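Local coordinates for protein pyridine nucleotide-disulphide oxidoreductase dimerisation region (Escherichia coli BL21, PDB 6KYY) that binds FAD as a flavoprotein disulfide reductase of the pyridine nucleotide-disulfide oxidoreductase family and is probably involved in resistance to reactive chlorine species such as hypochlorous acid, at residues R374-A387 with M396-E408. Numbering follows the deposited sequence.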
loop_
_atom_site.group_PDB
_atom_site.type_symbol
_atom_site.label_atom_id
_atom_site.label_comp_id
_atom_site.label_asym_id
_atom_site.label_seq_id
_atom_site.Cartn_x
_atom_site.Cartn_y
_atom_site.Cartn_z
ATOM N N ARG B 374 -1.741 4.973 -11.513
ATOM C CA ARG B 374 -2.019 3.731 -10.800
ATOM C C ARG B 374 -3.436 3.710 -10.239
ATOM O O ARG B 374 -4.035 2.637 -10.109
ATOM C CB ARG B 374 -0.995 3.523 -9.686
ATOM C CG ARG B 374 -1.219 2.269 -8.861
ATOM C CD ARG B 374 -0.605 1.043 -9.523
ATOM N NE ARG B 374 -1.362 -0.182 -9.267
ATOM C CZ ARG B 374 -1.512 -0.742 -8.070
ATOM N NH1 ARG B 374 -2.219 -1.857 -7.946
ATOM N NH2 ARG B 374 -0.960 -0.196 -6.997
ATOM N N ALA B 375 -3.989 4.878 -9.904
ATOM C CA ALA B 375 -5.382 4.933 -9.477
ATOM C C ALA B 375 -6.324 4.542 -10.608
ATOM O O ALA B 375 -7.377 3.945 -10.358
ATOM C CB ALA B 375 -5.722 6.326 -8.958
ATOM N N ARG B 376 -5.968 4.871 -11.851
ATOM C CA ARG B 376 -6.744 4.398 -12.991
ATOM C C ARG B 376 -6.542 2.906 -13.220
ATOM O O ARG B 376 -7.466 2.217 -13.668
ATOM C CB ARG B 376 -6.367 5.181 -14.246
ATOM C CG ARG B 376 -7.557 5.684 -15.037
ATOM C CD ARG B 376 -7.146 6.797 -15.981
ATOM N NE ARG B 376 -7.247 8.108 -15.349
ATOM C CZ ARG B 376 -8.374 8.806 -15.256
ATOM N NH1 ARG B 376 -9.501 8.321 -15.758
ATOM N NH2 ARG B 376 -8.373 9.994 -14.666
ATOM N N VAL B 377 -5.345 2.395 -12.923
ATOM C CA VAL B 377 -5.075 0.967 -13.037
ATOM C C VAL B 377 -5.974 0.160 -12.107
ATOM O O VAL B 377 -6.259 -1.012 -12.381
ATOM C CB VAL B 377 -3.574 0.708 -12.763
ATOM C CG1 VAL B 377 -3.271 -0.777 -12.648
ATOM C CG2 VAL B 377 -2.721 1.333 -13.858
ATOM N N MET B 378 -6.464 0.769 -11.027
ATOM C CA MET B 378 -7.283 0.079 -10.040
ATOM C C MET B 378 -8.755 0.470 -10.106
ATOM O O MET B 378 -9.525 0.085 -9.218
ATOM C CB MET B 378 -6.734 0.337 -8.636
ATOM C CG MET B 378 -5.283 -0.074 -8.466
ATOM S SD MET B 378 -4.834 -0.355 -6.745
ATOM C CE MET B 378 -4.218 1.262 -6.293
ATOM N N ASN B 379 -9.164 1.227 -11.129
ATOM C CA ASN B 379 -10.563 1.627 -11.320
ATOM C C ASN B 379 -11.110 2.389 -10.112
ATOM O O ASN B 379 -12.209 2.112 -9.629
ATOM C CB ASN B 379 -11.447 0.417 -11.642
ATOM C CG ASN B 379 -12.788 0.813 -12.243
ATOM O OD1 ASN B 379 -13.014 1.979 -12.566
ATOM N ND2 ASN B 379 -13.681 -0.158 -12.394
ATOM N N ASP B 380 -10.336 3.366 -9.610
ATOM C CA ASP B 380 -10.806 4.224 -8.512
ATOM C C ASP B 380 -9.957 5.501 -8.525
ATOM O O ASP B 380 -9.032 5.688 -7.732
ATOM C CB ASP B 380 -10.749 3.532 -7.151
ATOM C CG ASP B 380 -11.690 4.171 -6.137
ATOM O OD1 ASP B 380 -11.908 3.597 -5.045
ATOM O OD2 ASP B 380 -12.218 5.258 -6.440
ATOM N N THR B 381 -10.285 6.392 -9.459
ATOM C CA THR B 381 -9.600 7.672 -9.587
ATOM C C THR B 381 -10.243 8.763 -8.742
ATOM O O THR B 381 -10.167 9.944 -9.102
ATOM C CB THR B 381 -9.551 8.097 -11.058
ATOM O OG1 THR B 381 -10.738 8.829 -11.386
ATOM C CG2 THR B 381 -9.444 6.875 -11.967
ATOM N N ARG B 382 -10.884 8.400 -7.634
ATOM C CA ARG B 382 -11.479 9.373 -6.731
ATOM C C ARG B 382 -10.469 9.815 -5.675
ATOM O O ARG B 382 -9.504 9.112 -5.367
ATOM C CB ARG B 382 -12.718 8.794 -6.047
ATOM C CG ARG B 382 -13.992 8.899 -6.859
ATOM C CD ARG B 382 -15.107 8.107 -6.204
ATOM N NE ARG B 382 -14.623 6.838 -5.668
ATOM C CZ ARG B 382 -15.412 5.860 -5.232
ATOM N NH1 ARG B 382 -16.730 6.004 -5.269
ATOM N NH2 ARG B 382 -14.883 4.741 -4.758
ATOM N N GLY B 383 -10.707 10.992 -5.119
ATOM C CA GLY B 383 -9.889 11.523 -4.049
ATOM C C GLY B 383 -8.971 12.632 -4.529
ATOM O O GLY B 383 -9.078 13.137 -5.650
ATOM N N VAL B 384 -8.043 13.004 -3.649
ATOM C CA VAL B 384 -7.126 14.109 -3.908
ATOM C C VAL B 384 -5.923 13.949 -2.990
ATOM O O VAL B 384 -6.000 13.296 -1.948
ATOM C CB VAL B 384 -7.827 15.476 -3.699
ATOM C CG1 VAL B 384 -8.023 15.757 -2.215
ATOM C CG2 VAL B 384 -7.045 16.598 -4.371
ATOM N N LEU B 385 -4.799 14.535 -3.390
ATOM C CA LEU B 385 -3.602 14.609 -2.566
ATOM C C LEU B 385 -3.292 16.068 -2.270
ATOM O O LEU B 385 -3.436 16.932 -3.140
ATOM C CB LEU B 385 -2.400 13.959 -3.258
ATOM C CG LEU B 385 -2.522 12.495 -3.676
ATOM C CD1 LEU B 385 -1.149 11.926 -3.994
ATOM C CD2 LEU B 385 -3.202 11.687 -2.588
ATOM N N LYS B 386 -2.869 16.340 -1.039
ATOM C CA LYS B 386 -2.434 17.681 -0.680
ATOM C C LYS B 386 -1.513 17.590 0.525
ATOM O O LYS B 386 -1.729 16.770 1.421
ATOM C CB LYS B 386 -3.622 18.606 -0.383
ATOM C CG LYS B 386 -4.355 18.287 0.905
ATOM C CD LYS B 386 -5.364 19.360 1.260
ATOM C CE LYS B 386 -4.679 20.646 1.676
ATOM N NZ LYS B 386 -5.675 21.683 2.057
ATOM N N ALA B 387 -0.477 18.424 0.525
ATOM C CA ALA B 387 0.445 18.521 1.644
ATOM C C ALA B 387 0.856 19.976 1.806
ATOM O O ALA B 387 0.589 20.820 0.947
ATOM C CB ALA B 387 1.670 17.623 1.451
ATOM N N MET B 396 8.040 19.510 5.735
ATOM C CA MET B 396 6.616 19.299 5.519
ATOM C C MET B 396 5.894 19.322 6.860
ATOM O O MET B 396 6.335 18.684 7.819
ATOM C CB MET B 396 6.362 17.975 4.797
ATOM C CG MET B 396 7.080 17.862 3.461
ATOM S SD MET B 396 7.065 16.206 2.749
ATOM C CE MET B 396 6.745 15.212 4.197
ATOM N N LEU B 397 4.787 20.063 6.922
ATOM C CA LEU B 397 4.034 20.212 8.159
ATOM C C LEU B 397 2.848 19.264 8.260
ATOM O O LEU B 397 2.408 18.963 9.375
ATOM C CB LEU B 397 3.538 21.654 8.308
ATOM C CG LEU B 397 4.620 22.730 8.200
ATOM C CD1 LEU B 397 3.999 24.107 8.032
ATOM C CD2 LEU B 397 5.537 22.693 9.412
ATOM N N GLY B 398 2.327 18.791 7.139
ATOM C CA GLY B 398 1.201 17.882 7.170
ATOM C C GLY B 398 0.863 17.418 5.771
ATOM O O GLY B 398 1.324 17.985 4.775
ATOM N N ALA B 399 0.046 16.369 5.716
ATOM C CA ALA B 399 -0.379 15.799 4.447
ATOM C C ALA B 399 -1.805 15.285 4.581
ATOM O O ALA B 399 -2.242 14.908 5.669
ATOM C CB ALA B 399 0.551 14.667 3.993
ATOM N N SER B 400 -2.526 15.283 3.460
ATOM C CA SER B 400 -3.880 14.740 3.374
ATOM C C SER B 400 -3.910 13.816 2.159
ATOM O O SER B 400 -3.960 14.284 1.019
ATOM C CB SER B 400 -4.918 15.848 3.251
ATOM O OG SER B 400 -5.045 16.563 4.466
ATOM N N LEU B 401 -3.860 12.513 2.399
ATOM C CA LEU B 401 -3.793 11.519 1.333
ATOM C C LEU B 401 -5.148 10.828 1.238
ATOM O O LEU B 401 -5.429 9.885 1.982
ATOM C CB LEU B 401 -2.659 10.534 1.597
ATOM C CG LEU B 401 -1.277 11.194 1.670
ATOM C CD1 LEU B 401 -0.171 10.155 1.678
ATOM C CD2 LEU B 401 -1.081 12.172 0.521
ATOM N N LEU B 402 -5.993 11.323 0.336
ATOM C CA LEU B 402 -7.311 10.753 0.069
ATOM C C LEU B 402 -7.202 9.986 -1.243
ATOM O O LEU B 402 -7.484 10.514 -2.320
ATOM C CB LEU B 402 -8.367 11.847 0.006
ATOM C CG LEU B 402 -9.823 11.405 -0.132
ATOM C CD1 LEU B 402 -10.171 10.350 0.902
ATOM C CD2 LEU B 402 -10.760 12.599 -0.017
ATOM N N CYS B 403 -6.779 8.730 -1.150
ATOM C CA CYS B 403 -6.531 7.925 -2.333
ATOM C C CYS B 403 -6.680 6.455 -1.972
ATOM O O CYS B 403 -6.775 6.085 -0.800
ATOM C CB CYS B 403 -5.136 8.194 -2.896
ATOM S SG CYS B 403 -3.887 8.350 -1.615
ATOM N N VAL B 404 -6.704 5.614 -3.005
ATOM C CA VAL B 404 -6.603 4.180 -2.787
ATOM C C VAL B 404 -5.210 3.862 -2.262
ATOM O O VAL B 404 -4.212 4.455 -2.695
ATOM C CB VAL B 404 -6.905 3.412 -4.085
ATOM C CG1 VAL B 404 -8.408 3.269 -4.274
ATOM C CG2 VAL B 404 -6.281 4.120 -5.275
ATOM N N ASP B 405 -5.140 2.934 -1.305
ATOM C CA ASP B 405 -3.889 2.562 -0.642
ATOM C C ASP B 405 -3.263 3.743 0.095
ATOM O O ASP B 405 -2.041 3.818 0.248
ATOM C CB ASP B 405 -2.887 1.957 -1.630
ATOM C CG ASP B 405 -3.123 0.482 -1.866
ATOM O OD1 ASP B 405 -3.439 -0.231 -0.890
ATOM O OD2 ASP B 405 -2.999 0.034 -3.025
ATOM N N SER B 406 -4.096 4.674 0.567
ATOM C CA SER B 406 -3.578 5.795 1.343
ATOM C C SER B 406 -2.990 5.332 2.671
ATOM O O SER B 406 -2.064 5.964 3.192
ATOM C CB SER B 406 -4.685 6.817 1.589
ATOM O OG SER B 406 -5.845 6.191 2.105
ATOM N N HIS B 407 -3.510 4.237 3.228
ATOM C CA HIS B 407 -3.072 3.740 4.526
ATOM C C HIS B 407 -1.637 3.229 4.524
ATOM O O HIS B 407 -1.068 3.036 5.603
ATOM C CB HIS B 407 -4.011 2.628 4.998
ATOM C CG HIS B 407 -4.179 1.520 4.006
ATOM N ND1 HIS B 407 -4.803 1.698 2.789
ATOM C CD2 HIS B 407 -3.804 0.220 4.049
ATOM C CE1 HIS B 407 -4.803 0.556 2.126
ATOM N NE2 HIS B 407 -4.205 -0.357 2.868
ATOM N N GLU B 408 -1.041 3.003 3.352
ATOM C CA GLU B 408 0.334 2.526 3.257
ATOM C C GLU B 408 1.328 3.653 3.009
ATOM O O GLU B 408 2.299 3.800 3.757
ATOM C CB GLU B 408 0.453 1.476 2.146
ATOM C CG GLU B 408 -0.597 0.377 2.202
ATOM C CD GLU B 408 -0.258 -0.713 3.203
ATOM O OE1 GLU B 408 0.734 -0.562 3.946
ATOM O OE2 GLU B 408 -0.989 -1.723 3.245
#
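K386 and S400 pair across an antiparallel beta hairpin, strands 384-390 and 396-402, within the five-stranded sheet of the C-terminal dimerisation domain. The hairpin is a worked example of how regular backbone bonding is combined with two differently packed faces. Four backbone hydrogen bonds join the strands, two each for V384 with L402 and K386 with S400; S400 N reaches K386 O at 2.6 Å. Just before the strand, G383 CA adds a CA-H...O contact to L402 O. The backbone angles of G383 (phi 105°, psi -169°) are ones at which a side chain would press on the preceding carbonyl oxygen.

Apolar contacts line the face bearing L385, L401, A387 and A399. L385 CD2 touches L401 CD2 at 3.8 Å and C403 SG at 3.5 Å, while M409 of helix 406-418 packs against L401 and C403. The K386 face looks instead to helix 206-218: I208 lies on S400 and I212 on L402. CG of K386 sits between its backbone N and carbonyl carbon (chi1 70°), against S400 CB, and the chain then runs away to salt bridges with E352 and D207.

Beyond the strands, helix 373-377 closes in a Schellman motif with N379 as its C-prime residue, and M378, just past the helix, faces the type II turn 403-406. V404 divides its methyls: CG2 meets M378 CE at 3.7 Å, and CG1 lies against CB and OD1 of D380. R382 grips the D380 carboxylate side-on, with NE 3.0 Å from D380 OD2 and NH2 bound to OD1. Opposite charges also approach without a salt bridge, R374 NH2 standing 4.5 Å from D405 OD2. The M378 sulfur lies over one face of the R374 guanidinium, offset toward its rim, and M378 CE touches D405 OD2 at 3.7 Å.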